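Long-range contacts in collectin placenta 1 (Mus musculus, PDB 2OX9), which binds glycans through a calcium-dependent C-type lectin domain, notably the leukocyte cell-surface glycan Lewis(x), and is classed as a scavenger receptor: residues L31-K36 with N124-E129; L21-F26 with G58-W63; P7-F12 with C128-E133. All blocks are in the same frame, centred on the assembly; numbering follows the deposited sequence.

Contact 1 (L31-K36 with N124-E129); sequences LFCEDK and NNFICE. With CA (calcium ion), chain L.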
loop_
_atom_site.group_PDB
_atom_site.type_symbol
_atom_site.label_atom_id
_atom_site.label_comp_id
_atom_site.label_asym_id
_atom_site.label_seq_id
_atom_site.Cartn_x
_atom_site.Cartn_y
_atom_site.Cartn_z
ATOM N N LEU A 31 3.031 -3.606 -10.831
ATOM C CA LEU A 31 3.098 -4.533 -11.953
ATOM C C LEU A 31 3.013 -5.987 -11.498
ATOM O O LEU A 31 2.382 -6.812 -12.154
ATOM C CB LEU A 31 4.404 -4.338 -12.709
ATOM C CG LEU A 31 4.495 -5.107 -14.020
ATOM C CD1 LEU A 31 3.826 -4.273 -15.096
ATOM C CD2 LEU A 31 5.961 -5.382 -14.378
ATOM N N PHE A 32 3.667 -6.287 -10.379
ATOM C CA PHE A 32 3.693 -7.638 -9.830
ATOM C C PHE A 32 2.287 -8.118 -9.482
ATOM O O PHE A 32 1.894 -9.227 -9.838
ATOM C CB PHE A 32 4.574 -7.656 -8.580
ATOM C CG PHE A 32 4.707 -9.003 -7.945
ATOM C CD1 PHE A 32 5.824 -9.793 -8.193
ATOM C CD2 PHE A 32 3.737 -9.470 -7.063
ATOM C CE1 PHE A 32 5.978 -11.032 -7.561
ATOM C CE2 PHE A 32 3.881 -10.704 -6.429
ATOM C CZ PHE A 32 5.007 -11.484 -6.679
ATOM N N CYS A 33 1.533 -7.284 -8.772
ATOM C CA CYS A 33 0.173 -7.641 -8.392
ATOM C C CYS A 33 -0.729 -7.803 -9.617
ATOM O O CYS A 33 -1.631 -8.646 -9.624
ATOM C CB CYS A 33 -0.435 -6.580 -7.461
ATOM S SG CYS A 33 0.365 -6.400 -5.833
ATOM N N GLU A 34 -0.501 -6.993 -10.644
ATOM C CA GLU A 34 -1.314 -7.082 -11.857
ATOM C C GLU A 34 -1.093 -8.431 -12.541
ATOM O O GLU A 34 -2.021 -9.012 -13.110
ATOM C CB GLU A 34 -0.971 -5.938 -12.816
ATOM C CG GLU A 34 -1.282 -4.560 -12.251
ATOM C CD GLU A 34 -0.856 -3.438 -13.176
ATOM O OE1 GLU A 34 0.043 -3.678 -14.011
ATOM O OE2 GLU A 34 -1.407 -2.318 -13.056
ATOM N N ASP A 35 0.136 -8.932 -12.472
ATOM C CA ASP A 35 0.472 -10.220 -13.070
ATOM C C ASP A 35 -0.243 -11.356 -12.347
ATOM O O ASP A 35 -0.389 -12.452 -12.896
ATOM C CB ASP A 35 1.989 -10.446 -13.018
ATOM C CG ASP A 35 2.376 -11.918 -13.163
ATOM O OD1 ASP A 35 2.185 -12.700 -12.202
ATOM O OD2 ASP A 35 2.876 -12.298 -14.242
ATOM N N LYS A 36 -0.685 -11.088 -11.120
ATOM C CA LYS A 36 -1.388 -12.084 -10.309
ATOM C C LYS A 36 -2.903 -11.851 -10.343
ATOM O O LYS A 36 -3.649 -12.473 -9.591
ATOM C CB LYS A 36 -0.925 -12.003 -8.850
ATOM C CG LYS A 36 0.573 -11.961 -8.644
ATOM C CD LYS A 36 1.257 -13.212 -9.151
ATOM C CE LYS A 36 2.778 -13.092 -9.011
ATOM N NZ LYS A 36 3.339 -11.971 -9.841
ATOM N N ASN A 124 10.516 -1.204 -1.284
ATOM C CA ASN A 124 9.698 -1.688 -0.163
ATOM C C ASN A 124 9.048 -3.035 -0.475
ATOM O O ASN A 124 9.016 -3.459 -1.623
ATOM C CB ASN A 124 8.551 -0.711 0.116
ATOM C CG ASN A 124 8.987 0.504 0.894
ATOM O OD1 ASN A 124 8.380 1.572 0.791
ATOM N ND2 ASN A 124 10.024 0.347 1.698
ATOM N N ASN A 125 8.538 -3.706 0.557
ATOM C CA ASN A 125 7.803 -4.947 0.342
ATOM C C ASN A 125 6.440 -4.401 -0.068
ATOM O O ASN A 125 6.272 -3.180 -0.181
ATOM C CB ASN A 125 7.671 -5.764 1.634
ATOM C CG ASN A 125 8.923 -6.544 1.959
ATOM O OD1 ASN A 125 9.970 -5.968 2.219
ATOM N ND2 ASN A 125 8.820 -7.868 1.936
ATOM N N PHE A 126 5.464 -5.272 -0.293
ATOM C CA PHE A 126 4.160 -4.787 -0.699
ATOM C C PHE A 126 3.042 -5.771 -0.391
ATOM O O PHE A 126 3.287 -6.889 0.071
ATOM C CB PHE A 126 4.178 -4.453 -2.205
ATOM C CG PHE A 126 4.598 -5.599 -3.082
ATOM C CD1 PHE A 126 3.663 -6.511 -3.563
ATOM C CD2 PHE A 126 5.936 -5.760 -3.445
ATOM C CE1 PHE A 126 4.057 -7.566 -4.398
ATOM C CE2 PHE A 126 6.336 -6.804 -4.273
ATOM C CZ PHE A 126 5.393 -7.709 -4.754
ATOM N N ILE A 127 1.811 -5.348 -0.645
ATOM C CA ILE A 127 0.661 -6.202 -0.376
ATOM C C ILE A 127 -0.303 -6.192 -1.556
ATOM O O ILE A 127 -0.729 -5.129 -1.992
ATOM C CB ILE A 127 -0.128 -5.708 0.860
ATOM C CG1 ILE A 127 0.807 -5.559 2.064
ATOM C CG2 ILE A 127 -1.254 -6.695 1.180
ATOM C CD1 ILE A 127 0.160 -4.856 3.227
ATOM N N CYS A 128 -0.643 -7.374 -2.062
ATOM C CA CYS A 128 -1.593 -7.490 -3.161
ATOM C C CYS A 128 -2.937 -7.927 -2.605
ATOM O O CYS A 128 -3.008 -8.629 -1.589
ATOM C CB CYS A 128 -1.162 -8.528 -4.194
ATOM S SG CYS A 128 0.428 -8.282 -5.039
ATOM N N GLU A 129 -4.006 -7.527 -3.285
ATOM C CA GLU A 129 -5.343 -7.880 -2.856
ATOM C C GLU A 129 -6.202 -8.304 -4.048
ATOM O O GLU A 129 -6.107 -7.740 -5.141
ATOM C CB GLU A 129 -5.998 -6.691 -2.141
ATOM C CG GLU A 129 -7.470 -6.902 -1.823
ATOM C CD GLU A 129 -8.119 -5.716 -1.120
ATOM O OE1 GLU A 129 -7.616 -4.574 -1.231
ATOM O OE2 GLU A 129 -9.151 -5.927 -0.465
HETATM CA CA CA L . -9.579 -3.669 0.441
HETATM O O HOH W 1 -11.607 -4.596 0.634
HETATM O O HOH W 2 -10.410 -2.998 -1.678
#

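Contact 2 (L21-F26 with G58-W63); sequences LEKEIF and GRESHW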
loop_
_atom_site.group_PDB
_atom_site.type_symbol
_atom_site.label_atom_id
_atom_site.label_comp_id
_atom_site.label_asym_id
_atom_site.label_seq_id
_atom_site.Cartn_x
_atom_site.Cartn_y
_atom_site.Cartn_z
ATOM N N LEU A 21 7.479 -11.067 -0.172
ATOM C CA LEU A 21 8.802 -11.337 0.346
ATOM C C LEU A 21 9.667 -10.567 -0.641
ATOM O O LEU A 21 10.849 -10.319 -0.402
ATOM C CB LEU A 21 9.122 -12.827 0.287
ATOM C CG LEU A 21 8.333 -13.690 1.271
ATOM C CD1 LEU A 21 8.858 -15.120 1.215
ATOM C CD2 LEU A 21 8.474 -13.129 2.678
ATOM N N GLU A 22 9.044 -10.183 -1.754
ATOM C CA GLU A 22 9.722 -9.424 -2.795
ATOM C C GLU A 22 9.791 -7.961 -2.367
ATOM O O GLU A 22 8.877 -7.460 -1.714
ATOM C CB GLU A 22 8.963 -9.522 -4.128
ATOM C CG GLU A 22 8.958 -10.904 -4.795
ATOM C CD GLU A 22 7.854 -11.820 -4.281
ATOM O OE1 GLU A 22 7.180 -11.459 -3.291
ATOM O OE2 GLU A 22 7.664 -12.908 -4.871
ATOM N N LYS A 23 10.881 -7.290 -2.730
ATOM C CA LYS A 23 11.076 -5.873 -2.417
ATOM C C LYS A 23 11.235 -5.162 -3.760
ATOM O O LYS A 23 12.108 -5.531 -4.550
ATOM C CB LYS A 23 12.340 -5.672 -1.571
ATOM C CG LYS A 23 12.373 -6.457 -0.257
ATOM C CD LYS A 23 13.555 -6.021 0.612
ATOM C CE LYS A 23 13.774 -6.949 1.803
ATOM N NZ LYS A 23 12.582 -7.054 2.695
ATOM N N GLU A 24 10.407 -4.150 -4.024
ATOM C CA GLU A 24 10.459 -3.436 -5.307
ATOM C C GLU A 24 10.031 -1.965 -5.215
ATOM O O GLU A 24 9.438 -1.542 -4.223
ATOM C CB GLU A 24 9.536 -4.130 -6.310
ATOM C CG GLU A 24 9.700 -5.640 -6.420
ATOM C CD GLU A 24 10.925 -6.047 -7.211
ATOM O OE1 GLU A 24 11.062 -5.598 -8.368
ATOM O OE2 GLU A 24 11.746 -6.826 -6.683
ATOM N N ILE A 25 10.327 -1.188 -6.254
ATOM C CA ILE A 25 9.908 0.209 -6.269
ATOM C C ILE A 25 8.402 0.153 -6.498
ATOM O O ILE A 25 7.884 -0.893 -6.899
ATOM C CB ILE A 25 10.571 1.016 -7.414
ATOM C CG1 ILE A 25 10.210 0.417 -8.774
ATOM C CG2 ILE A 25 12.069 1.036 -7.227
ATOM C CD1 ILE A 25 10.794 1.204 -9.949
ATOM N N PHE A 26 7.705 1.264 -6.273
ATOM C CA PHE A 26 6.249 1.280 -6.424
ATOM C C PHE A 26 5.695 0.727 -7.727
ATOM O O PHE A 26 4.834 -0.150 -7.705
ATOM C CB PHE A 26 5.687 2.686 -6.240
ATOM C CG PHE A 26 4.179 2.729 -6.160
ATOM C CD1 PHE A 26 3.522 2.400 -4.971
ATOM C CD2 PHE A 26 3.417 3.097 -7.263
ATOM C CE1 PHE A 26 2.132 2.441 -4.878
ATOM C CE2 PHE A 26 2.018 3.141 -7.184
ATOM C CZ PHE A 26 1.376 2.811 -5.984
ATOM N N GLY A 58 7.379 -5.740 11.519
ATOM C CA GLY A 58 8.739 -5.989 11.086
ATOM C C GLY A 58 9.355 -4.701 10.569
ATOM O O GLY A 58 8.658 -3.695 10.412
ATOM N N ARG A 59 10.656 -4.728 10.291
ATOM C CA ARG A 59 11.352 -3.537 9.817
ATOM C C ARG A 59 10.994 -3.085 8.406
ATOM O O ARG A 59 11.075 -1.899 8.100
ATOM C CB ARG A 59 12.867 -3.742 9.909
ATOM C CG ARG A 59 13.325 -5.085 9.381
ATOM C CD ARG A 59 14.829 -5.257 9.522
ATOM N NE ARG A 59 15.216 -6.666 9.469
ATOM C CZ ARG A 59 16.460 -7.095 9.283
ATOM N NH1 ARG A 59 17.450 -6.223 9.129
ATOM N NH2 ARG A 59 16.718 -8.397 9.254
ATOM N N GLU A 60 10.613 -4.012 7.538
ATOM C CA GLU A 60 10.271 -3.617 6.175
ATOM C C GLU A 60 8.954 -2.855 6.094
ATOM O O GLU A 60 8.054 -3.058 6.913
ATOM C CB GLU A 60 10.222 -4.839 5.249
ATOM C CG GLU A 60 9.442 -6.027 5.788
ATOM C CD GLU A 60 10.267 -6.893 6.728
ATOM O OE1 GLU A 60 11.278 -7.469 6.271
ATOM O OE2 GLU A 60 9.908 -6.996 7.917
ATOM N N SER A 61 8.861 -1.960 5.114
ATOM C CA SER A 61 7.655 -1.172 4.885
ATOM C C SER A 61 6.889 -1.861 3.758
ATOM O O SER A 61 7.486 -2.558 2.941
ATOM C CB SER A 61 8.008 0.249 4.457
ATOM O OG SER A 61 8.891 0.855 5.382
ATOM N N HIS A 62 5.580 -1.660 3.709
ATOM C CA HIS A 62 4.764 -2.298 2.677
ATOM C C HIS A 62 3.967 -1.320 1.835
ATOM O O HIS A 62 3.131 -0.588 2.354
ATOM C CB HIS A 62 3.775 -3.287 3.300
ATOM C CG HIS A 62 4.403 -4.543 3.809
ATOM N ND1 HIS A 62 5.043 -4.615 5.027
ATOM C CD2 HIS A 62 4.500 -5.777 3.257
ATOM C CE1 HIS A 62 5.508 -5.839 5.204
ATOM N NE2 HIS A 62 5.193 -6.563 4.145
ATOM N N TRP A 63 4.218 -1.326 0.531
ATOM C CA TRP A 63 3.490 -0.453 -0.389
ATOM C C TRP A 63 1.992 -0.802 -0.365
ATOM O O TRP A 63 1.633 -1.980 -0.272
ATOM C CB TRP A 63 3.969 -0.680 -1.824
ATOM C CG TRP A 63 5.320 -0.153 -2.184
ATOM C CD1 TRP A 63 6.315 -0.841 -2.826
ATOM C CD2 TRP A 63 5.784 1.204 -2.066
ATOM N NE1 TRP A 63 7.361 0.005 -3.123
ATOM C CE2 TRP A 63 7.063 1.262 -2.670
ATOM C CE3 TRP A 63 5.240 2.373 -1.519
ATOM C CZ2 TRP A 63 7.811 2.450 -2.740
ATOM C CZ3 TRP A 63 5.981 3.557 -1.589
ATOM C CH2 TRP A 63 7.254 3.582 -2.196
HETATM O O HOH W 3 10.730 -9.498 3.585
#

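Contact 3 (P7-F12 with C128-E133); sequences PHWKNF and CEKERE. With CA (calcium ion), chain L.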
loop_
_atom_site.group_PDB
_atom_site.type_symbol
_atom_site.label_atom_id
_atom_site.label_comp_id
_atom_site.label_asym_id
_atom_site.label_seq_id
_atom_site.Cartn_x
_atom_site.Cartn_y
_atom_site.Cartn_z
ATOM N N PRO A 7 -2.316 -20.889 -2.504
ATOM C CA PRO A 7 -1.264 -20.955 -1.489
ATOM C C PRO A 7 -0.444 -19.658 -1.530
ATOM O O PRO A 7 -0.326 -19.025 -2.583
ATOM C CB PRO A 7 -0.465 -22.200 -1.889
ATOM C CG PRO A 7 -0.814 -22.414 -3.334
ATOM C CD PRO A 7 -2.266 -22.057 -3.396
ATOM N N HIS A 8 0.093 -19.270 -0.376
ATOM C CA HIS A 8 0.876 -18.040 -0.205
ATOM C C HIS A 8 -0.012 -16.840 0.065
ATOM O O HIS A 8 0.476 -15.781 0.445
ATOM C CB HIS A 8 1.747 -17.728 -1.424
ATOM C CG HIS A 8 2.911 -18.651 -1.585
ATOM N ND1 HIS A 8 2.938 -19.655 -2.527
ATOM C CD2 HIS A 8 4.081 -18.734 -0.912
ATOM C CE1 HIS A 8 4.077 -20.316 -2.430
ATOM N NE2 HIS A 8 4.789 -19.777 -1.457
ATOM N N TRP A 9 -1.313 -17.002 -0.142
ATOM C CA TRP A 9 -2.256 -15.914 0.101
ATOM C C TRP A 9 -3.021 -16.114 1.406
ATOM O O TRP A 9 -3.287 -17.247 1.812
ATOM C CB TRP A 9 -3.240 -15.798 -1.060
ATOM C CG TRP A 9 -2.572 -15.390 -2.335
ATOM C CD1 TRP A 9 -1.693 -16.131 -3.074
ATOM C CD2 TRP A 9 -2.705 -14.134 -3.008
ATOM N NE1 TRP A 9 -1.267 -15.411 -4.164
ATOM C CE2 TRP A 9 -1.874 -14.183 -4.149
ATOM C CE3 TRP A 9 -3.445 -12.969 -2.759
ATOM C CZ2 TRP A 9 -1.763 -13.113 -5.037
ATOM C CZ3 TRP A 9 -3.329 -11.907 -3.645
ATOM C CH2 TRP A 9 -2.495 -11.988 -4.769
ATOM N N LYS A 10 -3.367 -15.006 2.057
ATOM C CA LYS A 10 -4.108 -15.036 3.313
ATOM C C LYS A 10 -5.525 -14.541 3.057
ATOM O O LYS A 10 -5.735 -13.635 2.249
ATOM C CB LYS A 10 -3.473 -14.110 4.351
ATOM C CG LYS A 10 -2.019 -14.399 4.705
ATOM C CD LYS A 10 -1.863 -15.731 5.414
ATOM C CE LYS A 10 -0.476 -15.843 6.019
ATOM N NZ LYS A 10 0.570 -15.620 4.982
ATOM N N ASN A 11 -6.492 -15.110 3.765
ATOM C CA ASN A 11 -7.866 -14.685 3.588
ATOM C C ASN A 11 -8.383 -13.814 4.735
ATOM O O ASN A 11 -8.018 -13.993 5.899
ATOM C CB ASN A 11 -8.780 -15.896 3.424
ATOM C CG ASN A 11 -8.949 -16.672 4.709
ATOM O OD1 ASN A 11 -7.988 -17.225 5.246
ATOM N ND2 ASN A 11 -10.179 -16.714 5.217
ATOM N N PHE A 12 -9.207 -12.842 4.372
ATOM C CA PHE A 12 -9.857 -11.942 5.318
ATOM C C PHE A 12 -11.197 -11.669 4.643
ATOM O O PHE A 12 -11.232 -11.109 3.557
ATOM C CB PHE A 12 -9.089 -10.636 5.483
ATOM C CG PHE A 12 -9.757 -9.671 6.423
ATOM C CD1 PHE A 12 -9.933 -10.002 7.761
ATOM C CD2 PHE A 12 -10.235 -8.448 5.966
ATOM C CE1 PHE A 12 -10.579 -9.128 8.635
ATOM C CE2 PHE A 12 -10.881 -7.565 6.833
ATOM C CZ PHE A 12 -11.053 -7.905 8.163
ATOM N N CYS A 128 -0.643 -7.374 -2.062
ATOM C CA CYS A 128 -1.593 -7.490 -3.161
ATOM C C CYS A 128 -2.937 -7.927 -2.605
ATOM O O CYS A 128 -3.008 -8.629 -1.589
ATOM C CB CYS A 128 -1.162 -8.528 -4.194
ATOM S SG CYS A 128 0.428 -8.282 -5.039
ATOM N N GLU A 129 -4.006 -7.527 -3.285
ATOM C CA GLU A 129 -5.343 -7.880 -2.856
ATOM C C GLU A 129 -6.202 -8.304 -4.048
ATOM O O GLU A 129 -6.107 -7.740 -5.141
ATOM C CB GLU A 129 -5.998 -6.691 -2.141
ATOM C CG GLU A 129 -7.470 -6.902 -1.823
ATOM C CD GLU A 129 -8.119 -5.716 -1.120
ATOM O OE1 GLU A 129 -7.616 -4.574 -1.231
ATOM O OE2 GLU A 129 -9.151 -5.927 -0.465
ATOM N N LYS A 130 -7.035 -9.310 -3.835
ATOM C CA LYS A 130 -7.925 -9.767 -4.892
ATOM C C LYS A 130 -9.089 -10.559 -4.324
ATOM O O LYS A 130 -9.123 -10.870 -3.141
ATOM C CB LYS A 130 -7.172 -10.605 -5.930
ATOM C CG LYS A 130 -6.681 -11.974 -5.467
ATOM C CD LYS A 130 -6.007 -12.677 -6.643
ATOM C CE LYS A 130 -5.546 -14.086 -6.308
ATOM N NZ LYS A 130 -4.915 -14.751 -7.497
ATOM N N GLU A 131 -10.040 -10.883 -5.191
ATOM C CA GLU A 131 -11.226 -11.617 -4.791
ATOM C C GLU A 131 -10.991 -13.112 -4.705
ATOM O O GLU A 131 -10.283 -13.686 -5.517
ATOM C CB GLU A 131 -12.356 -11.336 -5.782
ATOM C CG GLU A 131 -12.802 -9.890 -5.782
ATOM C CD GLU A 131 -13.869 -9.615 -6.812
ATOM O OE1 GLU A 131 -14.859 -10.376 -6.858
ATOM O OE2 GLU A 131 -13.720 -8.633 -7.566
ATOM N N ARG A 132 -11.588 -13.741 -3.707
ATOM C CA ARG A 132 -11.459 -15.177 -3.562
ATOM C C ARG A 132 -12.379 -15.774 -4.612
ATOM O O ARG A 132 -13.505 -15.311 -4.778
ATOM C CB ARG A 132 -11.908 -15.612 -2.171
ATOM C CG ARG A 132 -12.100 -17.114 -2.016
ATOM C CD ARG A 132 -12.352 -17.469 -0.565
ATOM N NE ARG A 132 -13.483 -16.726 -0.020
ATOM C CZ ARG A 132 -13.749 -16.616 1.279
ATOM N NH1 ARG A 132 -12.960 -17.204 2.172
ATOM N NH2 ARG A 132 -14.805 -15.919 1.683
ATOM N N GLU A 133 -11.905 -16.783 -5.335
ATOM C CA GLU A 133 -12.746 -17.405 -6.347
ATOM C C GLU A 133 -12.955 -18.885 -6.061
ATOM O O GLU A 133 -14.091 -19.352 -5.987
ATOM C CB GLU A 133 -12.141 -17.231 -7.739
ATOM C CG GLU A 133 -13.110 -17.603 -8.851
ATOM C CD GLU A 133 -12.545 -17.366 -10.240
ATOM O OE1 GLU A 133 -11.543 -18.022 -10.604
ATOM O OE2 GLU A 133 -13.107 -16.521 -10.970
HETATM CA CA CA L . -9.579 -3.669 0.441
HETATM O O HOH W 1 -11.607 -4.596 0.634
HETATM O O HOH W 2 -10.410 -2.998 -1.678
#

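Contact 1 (L31-K36 with N124-E129)
Lys36 NZ, lying against the face of Phe32 opposite the one that Phe126 touches, has several partners. It donates to Phe32 O at 3.1 Å and makes a salt bridge to Asp35 OD1 at 2.7 Å, reaching that carboxylate from above its plane. The ammonium also sits over the centre of the Phe32 ring, so this aromatic carries a charged group on one side and an apolar one on the other. On the apolar side Phe126 presents its edge in an offset edge-to-face pair, with planes at 65° and Phe32 CD2 3.3 Å from Phe126 CE1. The Phe32 side chain starts toward the strand, and CG, anti to the backbone N (chi1 -178°), is set beside the carbonyl carbon.

Beside the rings, Cys33 SG and Cys128 SG form a disulfide of 2.0 Å with chi3 -86°. This is the conserved C-type lectin bridge that ties the first helix, 26-35, to the last long strand, 125-131. The axes of the short segments 31-35 and 125-129 come within 8.6 Å. Cys128 SG lies at the edge of the Phe32 ring, while Cys33 SG approaches Phe126 obliquely, 4.0 Å from its CD1; a compact, apolar cystine suits a buried place beside two aromatic rings. Glu129, next along the strand, starts away from the helix, and its extended chain brings both carboxylate oxygens to a calcium ion, a site completed by two waters, Phe42 O, Asn44 and Glu48.

Contact 2 (L21-F26 with G58-W63)
Trp63 NE1 donates to Glu24 O at 2.8 Å, with an angle of 152° at the hydrogen. The carbonyl oxygen lies only 5° out of the indole plane although the bond is moderately bent; it satisfies the N-H of a buried ring and helps set how that ring is turned. At the other end of the contact Lys23 and Glu60 attract each other more loosely: Lys23 NZ is 3.8 Å from Glu60 OE1, a long salt bridge, and a water links the two through weak bonds. The stronger partner of this ammonium is Asn125 OD1. A flexible lysine suits such a solvent-facing margin, where its tip can serve both groups.

Packing centres on Phe26, which follows the N-cap residue Ile25. With CG anti to the backbone N, its ring turns an edge to the face of Trp63, with planes at 86° and CD1 3.9 Å from Trp63 CE3, toward the rim of the indole. Phe26 CA lies over the five-membered ring of Trp63, 4.0 Å from its centroid, in a CH-pi contact. The broad indole can therefore receive a ring edge and a backbone carbon on one face while bonding through its own edge.

Trp63 opens the WIGL sequence, a hallmark of C-type lectin domains. Strand 62-64, which carries it, runs between strands 106-109 and 125-131. Around the indole stand Phe118, Phe126 and Cys106, with Ala29 of helix 26-35, the helix that the 21-26 loop leads into.

Contact 3 (P7-F12 with C128-E133)
Segments 7-12 and 128-133 do not pair directly: strand 15-19 is antiparallel to both strand 10-12 and strand 125-131, and across it the CA atoms of Trp9 and Cys128 are 9.1 Å apart, those of Asn11 and Arg132 8.0 Å. The gap is bridged by side chains, above all by Trp9 and Lys130, which cross at about a right angle. Lys130 has its CG between the backbone N and the carbonyl carbon (chi1 69°), and beyond CG the chain is extended, passing over one face of the indole. CG touches Trp9 CZ3 at 3.8 Å. Further out, CE lies 4.0 Å from the centroid of the six-membered ring in a CH-pi contact, and NZ follows at 4.6 Å from that centroid, 20° off the ring normal, as a cation-pi partner. The same ammonium makes a weak hydrogen bond to Lys36 O. Trp9 CH2 meets Cys128 CB at 3.8 Å, and Tyr18 of the intervening strand also packs on the indole.

Farther out, Asn11 ND2 comes within 4.2 Å of Arg132 NH1, with amide and guanidinium planes 35° apart, a loose contact at the exposed margin. An amino-terminal hairpin closed by the Cys5-Cys16 disulfide is the feature of long-form C-type lectin domains, and here Trp9 and Lys130 help join it to the closing strand. The rim of the tryptophan can rest against Cys128, while a long aliphatic chain with a cationic tip suits this partly exposed place, its charge probably eased by the electron-rich ring face and the weak bond.

Contacts 1 and 3 are built on strand 125-131 and share Cys128 and Glu129; contact 2 lies on its neighbour, strand 62-64, joined to it where Asn125 N probably bonds to Ser61 O and Asn125 O to Trp63 N. Contact 1 is buried and relies on a covalent bridge and aromatic packing. Contact 2 is mixed, its aromatic inner end giving way to a long, weakly water-bridged ion pair at the outside. Contact 3 is farthest from the chain's centre and partly exposed, and between its own segments it relies on a lysine laid over an indole. Contacts 1 and 3 meet where Lys36 CB approaches Trp9 CZ2, whereas contacts 2 and 3 do not touch.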